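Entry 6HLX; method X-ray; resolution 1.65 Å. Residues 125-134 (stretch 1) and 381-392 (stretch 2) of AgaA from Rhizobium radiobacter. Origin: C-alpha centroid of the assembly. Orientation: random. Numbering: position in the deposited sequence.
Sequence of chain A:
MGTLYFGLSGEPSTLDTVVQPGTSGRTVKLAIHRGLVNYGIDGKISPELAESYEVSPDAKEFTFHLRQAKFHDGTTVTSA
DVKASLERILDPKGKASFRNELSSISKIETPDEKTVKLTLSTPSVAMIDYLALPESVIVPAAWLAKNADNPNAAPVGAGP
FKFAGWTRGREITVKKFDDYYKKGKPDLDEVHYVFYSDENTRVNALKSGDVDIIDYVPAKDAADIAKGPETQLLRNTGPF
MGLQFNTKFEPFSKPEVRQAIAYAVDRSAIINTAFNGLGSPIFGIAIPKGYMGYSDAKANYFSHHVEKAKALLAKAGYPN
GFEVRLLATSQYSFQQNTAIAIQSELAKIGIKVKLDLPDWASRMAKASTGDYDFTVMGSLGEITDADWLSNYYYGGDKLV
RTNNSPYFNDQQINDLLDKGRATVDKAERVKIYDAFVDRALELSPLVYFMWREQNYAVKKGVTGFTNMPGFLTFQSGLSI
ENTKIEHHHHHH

Stretch 1 125-134: VAMIDYLALP
Stretch 2 (381-392) GEITDADWLSNY

Stretch 1 contains a short helix that begins at Met 127, with Tyr 130 N bonded to Ala 126 O at 3.0 Å. It is set against a loop in which Ile 383 (phi -136°, psi 162°) and Asp 385 (phi -104°, psi 156°) are extended, and the type I turn, Asp 385 to Trp 388, that opens the helix of stretch 2. CA register places Ala 126 CA at 6.3 Å from Asp 387 CA, Asp 129 CA at 5.8 Å from Ile 383 CA and Leu 133 CA at 7.4 Å from Glu 382 CA, so the chains run in opposite senses; together they bury 455 Å².

Ala 126 points its CB toward stretch 2, 3.6 Å from Asp 387 CB and 3.8 Å from Ile 383 CD1, a close fit for a small methyl. The turn is capped beside it: Asp 385 (chi1 t) accepts from Asp 387 N at OD2, 2.8 Å and 164°.

Asp 129 (m) packs CB at 3.7 Å from Ile 383 CG2. Its OD1 reaches Thr 384 OG1 through water 2, at 2.6 and 2.7 Å respectively.

Tyr 130 (chi1 -76°, chi2 -65°) starts sideways, yet its length carries OH to Asp 387 O, donating at 2.9 Å. Ile 383 (p, t) lays CD1 over one ring face, 3.9 Å from the centroid of Tyr 130 and 25° off the normal; Asp 387 OD2 lies at the edge.

Buried Leu 133 (m, t) ends the contact: its CA-to-CB bond points sideways, but the branched apolar end brings CD2 to 3.9 Å from Glu 382 CB.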

# COMPACT_ATOMS: atom_id res chain seq x y z
N VAL A 125 15.44 -5.36 11.57
CA VAL A 125 15.93 -6.01 10.34
C VAL A 125 15.03 -5.57 9.13
O VAL A 125 15.31 -5.97 8.00
CB VAL A 125 15.93 -7.56 10.49
CG1 VAL A 125 16.90 -8.00 11.59
CG2 VAL A 125 14.51 -8.10 10.75
N ALA A 126 13.94 -4.81 9.38
CA ALA A 126 13.02 -4.35 8.33
C ALA A 126 13.21 -2.87 7.95
O ALA A 126 12.51 -2.37 7.08
CB ALA A 126 11.59 -4.57 8.78
N MET A 127 14.13 -2.16 8.64
CA MET A 127 14.35 -0.74 8.39
C MET A 127 14.69 -0.46 6.93
O MET A 127 14.18 0.51 6.36
CB MET A 127 15.42 -0.17 9.33
CG MET A 127 15.63 1.35 9.22
SD MET A 127 14.08 2.31 9.39
CE MET A 127 13.61 1.92 11.06
N ILE A 128 15.58 -1.28 6.31
CA ILE A 128 15.92 -1.04 4.89
C ILE A 128 14.66 -1.13 4.01
O ILE A 128 14.43 -0.28 3.14
CB ILE A 128 17.05 -2.00 4.41
CG1 ILE A 128 18.40 -1.68 5.12
CG2 ILE A 128 17.24 -1.95 2.89
CD1 ILE A 128 19.05 -0.32 4.75
N ASP A 129 13.79 -2.12 4.33
CA ASP A 129 12.53 -2.27 3.57
C ASP A 129 11.61 -1.05 3.75
O ASP A 129 11.04 -0.56 2.76
CB ASP A 129 11.80 -3.55 3.98
CG ASP A 129 12.57 -4.80 3.59
OD1 ASP A 129 12.38 -5.28 2.46
OD2 ASP A 129 13.35 -5.30 4.41
N TYR A 130 11.50 -0.52 4.98
CA TYR A 130 10.67 0.67 5.21
C TYR A 130 11.24 1.92 4.52
O TYR A 130 10.48 2.79 4.10
CB TYR A 130 10.35 0.90 6.69
CG TYR A 130 9.28 -0.06 7.20
CD1 TYR A 130 7.98 -0.02 6.70
CD2 TYR A 130 9.56 -0.98 8.21
CE1 TYR A 130 6.99 -0.88 7.18
CE2 TYR A 130 8.57 -1.83 8.71
CZ TYR A 130 7.29 -1.79 8.17
OH TYR A 130 6.30 -2.63 8.63
N LEU A 131 12.58 1.94 4.30
CA LEU A 131 13.19 3.06 3.57
C LEU A 131 12.91 2.97 2.07
O LEU A 131 13.13 3.95 1.33
CB LEU A 131 14.70 3.15 3.88
CG LEU A 131 15.00 3.59 5.31
CD1 LEU A 131 16.46 3.34 5.66
CD2 LEU A 131 14.62 5.12 5.54
N ALA A 132 12.38 1.81 1.62
CA ALA A 132 11.99 1.62 0.22
C ALA A 132 10.52 2.04 0.01
O ALA A 132 10.04 1.98 -1.11
CB ALA A 132 12.18 0.16 -0.20
N LEU A 133 9.79 2.43 1.07
CA LEU A 133 8.39 2.83 0.84
C LEU A 133 8.31 3.98 -0.15
O LEU A 133 9.14 4.89 -0.08
CB LEU A 133 7.72 3.32 2.16
CG LEU A 133 7.36 2.25 3.19
CD1 LEU A 133 7.14 2.91 4.52
CD2 LEU A 133 6.09 1.47 2.77
N PRO A 134 7.22 4.09 -0.95
CA PRO A 134 7.07 5.28 -1.82
C PRO A 134 7.00 6.56 -0.96
O PRO A 134 7.32 7.66 -1.43
CB PRO A 134 5.70 5.03 -2.49
CG PRO A 134 5.58 3.47 -2.52
CD PRO A 134 6.12 3.11 -1.15
N GLY A 381 0.80 -6.27 2.46
CA GLY A 381 1.93 -5.92 3.30
C GLY A 381 2.73 -4.85 2.57
O GLY A 381 2.95 -4.94 1.35
N GLU A 382 3.09 -3.79 3.28
CA GLU A 382 3.77 -2.63 2.64
C GLU A 382 5.24 -2.86 2.34
O GLU A 382 5.86 -2.09 1.61
CB GLU A 382 3.56 -1.37 3.48
CG GLU A 382 2.09 -0.97 3.62
CD GLU A 382 1.42 -0.39 2.38
OE1 GLU A 382 2.07 -0.23 1.31
OE2 GLU A 382 0.20 -0.11 2.48
N ILE A 383 5.81 -3.93 2.91
CA ILE A 383 7.19 -4.36 2.69
C ILE A 383 7.17 -5.88 2.51
O ILE A 383 6.19 -6.53 2.90
CB ILE A 383 8.14 -3.96 3.85
CG1 ILE A 383 7.69 -4.56 5.20
CG2 ILE A 383 8.30 -2.41 3.91
CD1 ILE A 383 8.79 -4.53 6.28
N THR A 384 8.24 -6.44 1.94
CA THR A 384 8.28 -7.88 1.72
C THR A 384 9.07 -8.63 2.82
O THR A 384 9.57 -9.71 2.57
CB THR A 384 8.79 -8.21 0.32
OG1 THR A 384 10.11 -7.68 0.22
CG2 THR A 384 7.91 -7.64 -0.77
N ASP A 385 9.20 -8.03 4.00
CA ASP A 385 9.78 -8.70 5.16
C ASP A 385 8.57 -9.05 6.03
O ASP A 385 7.56 -8.32 6.00
CB ASP A 385 10.75 -7.78 5.93
CG ASP A 385 11.29 -8.46 7.19
OD1 ASP A 385 12.18 -9.32 7.06
OD2 ASP A 385 10.75 -8.20 8.28
N ALA A 386 8.71 -10.08 6.90
CA ALA A 386 7.63 -10.49 7.81
C ALA A 386 7.13 -9.33 8.68
O ALA A 386 5.98 -9.36 9.16
CB ALA A 386 8.11 -11.61 8.71
N ASP A 387 8.00 -8.32 8.93
CA ASP A 387 7.61 -7.17 9.76
C ASP A 387 6.54 -6.28 9.11
O ASP A 387 6.10 -5.31 9.73
CB ASP A 387 8.82 -6.34 10.23
CG ASP A 387 8.45 -5.35 11.33
OD1 ASP A 387 7.84 -5.78 12.34
OD2 ASP A 387 8.70 -4.14 11.14
N TRP A 388 6.06 -6.63 7.89
CA TRP A 388 4.91 -5.91 7.31
C TRP A 388 3.75 -5.98 8.34
O TRP A 388 2.92 -5.08 8.40
CB TRP A 388 4.46 -6.54 5.98
CG TRP A 388 3.81 -7.91 6.07
CD1 TRP A 388 4.42 -9.12 5.92
CD2 TRP A 388 2.39 -8.18 6.19
NE1 TRP A 388 3.48 -10.14 5.99
CE2 TRP A 388 2.23 -9.58 6.12
CE3 TRP A 388 1.24 -7.37 6.34
CZ2 TRP A 388 0.96 -10.20 6.17
CZ3 TRP A 388 -0.01 -7.98 6.41
CH2 TRP A 388 -0.15 -9.38 6.35
N LEU A 389 3.73 -7.05 9.16
CA LEU A 389 2.71 -7.24 10.19
C LEU A 389 2.63 -6.10 11.20
O LEU A 389 1.55 -5.83 11.72
CB LEU A 389 2.93 -8.59 10.90
CG LEU A 389 2.71 -9.82 10.00
CD1 LEU A 389 3.38 -11.09 10.61
CD2 LEU A 389 1.20 -10.04 9.73
N SER A 390 3.79 -5.46 11.54
CA SER A 390 3.76 -4.39 12.56
C SER A 390 2.86 -3.24 12.13
O SER A 390 2.15 -2.66 12.94
CB SER A 390 5.15 -3.84 12.83
OG SER A 390 5.84 -4.69 13.74
N ASN A 391 2.90 -2.92 10.83
CA ASN A 391 2.10 -1.84 10.27
C ASN A 391 0.59 -2.08 10.49
O ASN A 391 -0.16 -1.14 10.72
CB ASN A 391 2.45 -1.67 8.79
CG ASN A 391 1.67 -0.58 8.10
OD1 ASN A 391 1.53 0.57 8.59
ND2 ASN A 391 1.13 -0.94 6.95
N TYR A 392 0.17 -3.37 10.49
CA TYR A 392 -1.21 -3.79 10.72
C TYR A 392 -1.58 -3.98 12.19
O TYR A 392 -2.71 -3.69 12.57
CB TYR A 392 -1.47 -5.13 9.97
CG TYR A 392 -1.68 -4.91 8.49
CD1 TYR A 392 -0.61 -4.64 7.63
CD2 TYR A 392 -2.96 -4.96 7.94
CE1 TYR A 392 -0.81 -4.36 6.29
CE2 TYR A 392 -3.17 -4.69 6.59
CZ TYR A 392 -2.09 -4.40 5.76
OH TYR A 392 -2.33 -4.08 4.45
O HOH W 1 8.19 -0.45 0.84
O HOH W 2 12.55 -7.67 1.40